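PDB 3K4I: uncharacterized protein from Pseudomonas syringae pv. tomato, which is of unknown function but belongs to the aldolase/RraA family and has a mixed beta sheet flanked by helices. Local coordinates for residues I56-S68 with N147-V159. Numbering follows the deposited sequence.
Sequences IAFTVQYQPVDAS and NRTQLKAVQVPLV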
loop_
_atom_site.group_PDB
_atom_site.type_symbol
_atom_site.label_atom_id
_atom_site.label_comp_id
_atom_site.label_asym_id
_atom_site.label_seq_id
_atom_site.Cartn_x
_atom_site.Cartn_y
_atom_site.Cartn_z
ATOM N N ILE C 56 -16.441 -0.022 -19.524
ATOM C CA ILE C 56 -16.803 1.295 -20.020
ATOM C C ILE C 56 -17.040 2.211 -18.846
ATOM O O ILE C 56 -17.794 1.861 -17.953
ATOM C CB ILE C 56 -18.112 1.167 -20.844
ATOM C CG1 ILE C 56 -17.920 0.129 -21.956
ATOM C CG2 ILE C 56 -18.559 2.516 -21.352
ATOM C CD1 ILE C 56 -16.744 0.436 -22.966
ATOM N N ALA C 57 -16.423 3.389 -18.867
ATOM C CA ALA C 57 -16.540 4.322 -17.762
ATOM C C ALA C 57 -17.982 4.772 -17.583
ATOM O O ALA C 57 -18.610 5.222 -18.543
ATOM C CB ALA C 57 -15.649 5.552 -18.009
ATOM N N PHE C 58 -18.472 4.693 -16.344
ATOM C CA PHE C 58 -19.699 5.315 -15.937
ATOM C C PHE C 58 -19.238 6.267 -14.835
ATOM O O PHE C 58 -18.687 5.806 -13.825
ATOM C CB PHE C 58 -20.652 4.273 -15.345
ATOM C CG PHE C 58 -21.926 4.856 -14.822
ATOM C CD1 PHE C 58 -23.084 4.789 -15.602
ATOM C CD2 PHE C 58 -21.965 5.524 -13.585
ATOM C CE1 PHE C 58 -24.278 5.320 -15.165
ATOM C CE2 PHE C 58 -23.166 6.097 -13.127
ATOM C CZ PHE C 58 -24.335 5.971 -13.922
ATOM N N THR C 59 -19.396 7.557 -15.080
ATOM C CA THR C 59 -18.772 8.579 -14.226
ATOM C C THR C 59 -19.689 9.065 -13.112
ATOM O O THR C 59 -20.916 9.170 -13.273
ATOM C CB THR C 59 -18.295 9.778 -15.055
ATOM O OG1 THR C 59 -19.374 10.283 -15.858
ATOM C CG2 THR C 59 -17.152 9.385 -15.984
ATOM N N VAL C 60 -19.089 9.370 -11.971
ATOM C CA VAL C 60 -19.846 9.847 -10.809
ATOM C C VAL C 60 -19.044 11.014 -10.256
ATOM O O VAL C 60 -17.847 10.859 -9.980
ATOM C CB VAL C 60 -19.904 8.743 -9.723
ATOM C CG1 VAL C 60 -20.760 9.212 -8.542
ATOM C CG2 VAL C 60 -20.439 7.422 -10.321
ATOM N N GLN C 61 -19.690 12.174 -10.096
ATOM C CA GLN C 61 -19.050 13.376 -9.547
ATOM C C GLN C 61 -19.727 13.795 -8.239
ATOM O O GLN C 61 -20.955 13.955 -8.205
ATOM C CB GLN C 61 -19.139 14.523 -10.559
ATOM C CG GLN C 61 -18.581 15.864 -10.016
ATOM C CD GLN C 61 -17.087 15.769 -9.818
ATOM O OE1 GLN C 61 -16.565 15.905 -8.676
ATOM N NE2 GLN C 61 -16.383 15.478 -10.891
ATOM N N TYR C 62 -18.926 13.983 -7.183
ATOM C CA TYR C 62 -19.398 14.413 -5.848
ATOM C C TYR C 62 -19.110 15.906 -5.674
ATOM O O TYR C 62 -18.413 16.511 -6.497
ATOM C CB TYR C 62 -18.717 13.620 -4.713
ATOM C CG TYR C 62 -19.221 12.194 -4.648
ATOM C CD1 TYR C 62 -20.260 11.830 -3.787
ATOM C CD2 TYR C 62 -18.655 11.229 -5.455
ATOM C CE1 TYR C 62 -20.753 10.523 -3.753
ATOM C CE2 TYR C 62 -19.125 9.913 -5.429
ATOM C CZ TYR C 62 -20.183 9.587 -4.569
ATOM O OH TYR C 62 -20.620 8.285 -4.547
ATOM N N GLN C 63 -19.719 16.488 -4.648
ATOM C CA GLN C 63 -19.574 17.922 -4.343
ATOM C C GLN C 63 -19.784 18.122 -2.848
ATOM O O GLN C 63 -20.251 17.221 -2.155
ATOM C CB GLN C 63 -20.585 18.748 -5.146
ATOM C CG GLN C 63 -22.049 18.526 -4.691
ATOM C CD GLN C 63 -23.099 19.218 -5.545
ATOM O OE1 GLN C 63 -24.259 18.825 -5.513
ATOM N NE2 GLN C 63 -22.714 20.262 -6.276
ATOM N N PRO C 64 -19.475 19.319 -2.346
ATOM C CA PRO C 64 -19.770 19.532 -0.932
ATOM C C PRO C 64 -21.244 19.335 -0.576
ATOM O O PRO C 64 -22.140 19.608 -1.393
ATOM C CB PRO C 64 -19.349 21.005 -0.699
ATOM C CG PRO C 64 -18.269 21.217 -1.733
ATOM C CD PRO C 64 -18.747 20.450 -2.949
ATOM N N VAL C 65 -21.480 18.915 0.671
ATOM C CA VAL C 65 -22.817 18.846 1.208
ATOM C C VAL C 65 -23.521 20.194 1.119
ATOM O O VAL C 65 -22.971 21.250 1.461
ATOM C CB VAL C 65 -22.834 18.383 2.670
ATOM C CG1 VAL C 65 -24.264 18.437 3.230
ATOM C CG2 VAL C 65 -22.262 16.966 2.780
ATOM N N ASP C 66 -24.759 20.124 0.662
ATOM C CA ASP C 66 -25.629 21.267 0.738
ATOM C C ASP C 66 -27.018 20.786 1.183
ATOM O O ASP C 66 -27.394 20.974 2.343
ATOM C CB ASP C 66 -25.631 22.026 -0.591
ATOM C CG ASP C 66 -26.782 23.011 -0.699
ATOM O OD1 ASP C 66 -27.608 23.077 0.245
ATOM O OD2 ASP C 66 -26.863 23.701 -1.737
ATOM N N ALA C 67 -27.761 20.154 0.279
ATOM C CA ALA C 67 -29.125 19.676 0.561
ATOM C C ALA C 67 -30.109 20.795 0.917
ATOM O O ALA C 67 -31.242 20.808 0.426
ATOM C CB ALA C 67 -29.110 18.596 1.664
ATOM N N SER C 68 -29.666 21.727 1.772
ATOM C CA SER C 68 -30.531 22.734 2.385
ATOM C C SER C 68 -31.576 22.051 3.266
ATOM O O SER C 68 -31.376 20.907 3.700
ATOM C CB SER C 68 -31.199 23.620 1.330
ATOM O OG SER C 68 -30.234 24.173 0.451
ATOM N N ASN C 147 -23.446 13.178 5.152
ATOM C CA ASN C 147 -23.103 14.480 5.757
ATOM C C ASN C 147 -21.659 14.938 5.533
ATOM O O ASN C 147 -21.218 15.898 6.172
ATOM C CB ASN C 147 -23.433 14.519 7.269
ATOM C CG ASN C 147 -24.930 14.570 7.554
ATOM O OD1 ASN C 147 -25.382 14.123 8.613
ATOM N ND2 ASN C 147 -25.701 15.113 6.622
ATOM N N ARG C 148 -20.926 14.281 4.630
ATOM C CA ARG C 148 -19.544 14.665 4.339
ATOM C C ARG C 148 -19.347 15.087 2.892
ATOM O O ARG C 148 -18.644 16.050 2.583
ATOM C CB ARG C 148 -18.561 13.553 4.722
ATOM C CG ARG C 148 -18.519 13.284 6.234
ATOM C CD ARG C 148 -17.358 12.359 6.640
ATOM N NE ARG C 148 -17.238 12.258 8.098
ATOM C CZ ARG C 148 -17.920 11.389 8.840
ATOM N NH1 ARG C 148 -18.752 10.531 8.267
ATOM N NH2 ARG C 148 -17.765 11.373 10.153
ATOM N N THR C 149 -19.980 14.348 1.997
ATOM C CA THR C 149 -19.936 14.651 0.570
ATOM C C THR C 149 -21.273 14.202 0.000
ATOM O O THR C 149 -21.977 13.449 0.664
ATOM C CB THR C 149 -18.742 13.955 -0.143
ATOM O OG1 THR C 149 -18.579 14.527 -1.447
ATOM C CG2 THR C 149 -18.940 12.453 -0.248
ATOM N N GLN C 150 -21.664 14.729 -1.165
ATOM C CA GLN C 150 -22.936 14.366 -1.772
ATOM C C GLN C 150 -22.823 14.260 -3.286
ATOM O O GLN C 150 -21.963 14.888 -3.904
ATOM C CB GLN C 150 -24.055 15.345 -1.386
ATOM C CG GLN C 150 -24.033 16.625 -2.164
ATOM C CD GLN C 150 -25.134 17.601 -1.793
ATOM O OE1 GLN C 150 -25.605 17.651 -0.637
ATOM N NE2 GLN C 150 -25.514 18.423 -2.762
ATOM N N LEU C 151 -23.661 13.411 -3.877
ATOM C CA LEU C 151 -23.673 13.289 -5.331
ATOM C C LEU C 151 -24.086 14.588 -6.005
ATOM O O LEU C 151 -25.051 15.245 -5.580
ATOM C CB LEU C 151 -24.644 12.187 -5.761
ATOM C CG LEU C 151 -24.110 10.813 -5.447
ATOM C CD1 LEU C 151 -25.249 9.803 -5.368
ATOM C CD2 LEU C 151 -23.093 10.405 -6.512
ATOM N N LYS C 152 -23.352 14.951 -7.050
ATOM C CA LYS C 152 -23.673 16.118 -7.859
ATOM C C LYS C 152 -24.339 15.628 -9.141
ATOM O O LYS C 152 -25.438 16.047 -9.462
ATOM C CB LYS C 152 -22.438 16.952 -8.210
ATOM C CG LYS C 152 -22.768 18.116 -9.137
ATOM C CD LYS C 152 -21.528 18.996 -9.365
ATOM C CE LYS C 152 -21.932 20.374 -9.864
ATOM N NZ LYS C 152 -20.724 21.232 -10.131
ATOM N N ALA C 153 -23.666 14.721 -9.831
ATOM C CA ALA C 153 -24.122 14.275 -11.146
ATOM C C ALA C 153 -23.438 12.973 -11.530
ATOM O O ALA C 153 -22.321 12.706 -11.107
ATOM C CB ALA C 153 -23.828 15.324 -12.192
ATOM N N VAL C 154 -24.130 12.167 -12.327
ATOM C CA VAL C 154 -23.469 11.023 -12.974
ATOM C C VAL C 154 -23.493 11.178 -14.497
ATOM O O VAL C 154 -24.344 11.873 -15.057
ATOM C CB VAL C 154 -24.051 9.626 -12.568
ATOM C CG1 VAL C 154 -23.968 9.406 -11.057
ATOM C CG2 VAL C 154 -25.488 9.425 -13.079
ATOM N N GLN C 155 -22.530 10.536 -15.154
ATOM C CA GLN C 155 -22.383 10.558 -16.616
ATOM C C GLN C 155 -22.024 11.947 -17.155
ATOM O O GLN C 155 -22.501 12.386 -18.219
ATOM C CB GLN C 155 -23.592 9.946 -17.322
ATOM C CG GLN C 155 -23.790 8.486 -16.909
ATOM C CD GLN C 155 -22.713 7.607 -17.481
ATOM O OE1 GLN C 155 -21.557 7.686 -17.078
ATOM N NE2 GLN C 155 -23.101 6.714 -18.421
ATOM N N VAL C 156 -21.177 12.625 -16.382
ATOM C CA VAL C 156 -20.583 13.882 -16.788
ATOM C C VAL C 156 -19.064 13.707 -16.930
ATOM O O VAL C 156 -18.499 12.809 -16.326
ATOM C CB VAL C 156 -20.819 14.974 -15.715
ATOM C CG1 VAL C 156 -22.286 15.423 -15.710
ATOM C CG2 VAL C 156 -20.411 14.491 -14.341
ATOM N N PRO C 157 -18.397 14.570 -17.717
ATOM C CA PRO C 157 -16.933 14.498 -17.779
ATOM C C PRO C 157 -16.303 14.687 -16.397
ATOM O O PRO C 157 -16.754 15.555 -15.639
ATOM C CB PRO C 157 -16.548 15.688 -18.679
ATOM C CG PRO C 157 -17.787 16.053 -19.398
ATOM C CD PRO C 157 -18.937 15.658 -18.552
ATOM N N LEU C 158 -15.287 13.877 -16.075
ATOM C CA LEU C 158 -14.478 14.084 -14.867
ATOM C C LEU C 158 -13.081 14.543 -15.258
ATOM O O LEU C 158 -12.584 14.192 -16.326
ATOM C CB LEU C 158 -14.313 12.795 -14.074
ATOM C CG LEU C 158 -15.585 12.020 -13.785
ATOM C CD1 LEU C 158 -15.218 10.744 -13.062
ATOM C CD2 LEU C 158 -16.648 12.824 -13.032
ATOM N N VAL C 159 -12.442 15.323 -14.392
ATOM C CA VAL C 159 -11.046 15.599 -14.636
ATOM C C VAL C 159 -10.267 15.195 -13.381
ATOM O O VAL C 159 -10.470 15.752 -12.300
ATOM C CB VAL C 159 -10.787 17.044 -15.065
ATOM C CG1 VAL C 159 -9.309 17.210 -15.423
ATOM C CG2 VAL C 159 -11.655 17.409 -16.277
HETATM O O HOH W 1 -21.081 4.785 -19.427
HETATM O O HOH W 2 -19.991 21.541 -7.143
#
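The amide of Q155 lies over one face of the F58 ring, the two planes 18° apart. Its CD sits 3.4 Å from F58 CD1, toward the rim of the ring. The Q155 chain bends at chi2 (-71°), which turns OE1 back to the strand to accept T59 N at 2.9 Å. Its NE2 shares a water with A57 O. V154 meets the same ring obliquely at CE2 and CZ, through CB and CG2. T59 OG1 donates to V156 O (2.7 Å), and its CB packs on L158 CG.

Further along, L151 lies alongside Y62, pointing the same way. Its CD2 rests over one face of the ring and also presses tightly on V60 CG1, at 3.3 Å. Beyond them, Q150 uses both ends of its amide. NE2 donates to Q63 OE1, 3.1 Å away and near the Q150 amide plane, while OE1 takes D66 N from above the carbonyl plane. The K152 chain runs beside the Q63 amide, and one water joins K152 NZ to Q63 NE2.

Q61 O accepts both K152 N (2.8 Å) and A153 N (3.3 Å), and the register shifts there by one residue. V60 also packs on I87 of strand 85-90. Strand 150-154 pairs antiparallel with strand 53-63 in the mixed sheet of this aldolase/RraA-family protein, and the pairing is interrupted by a classic beta bulge, K152 and A153 both facing Q61.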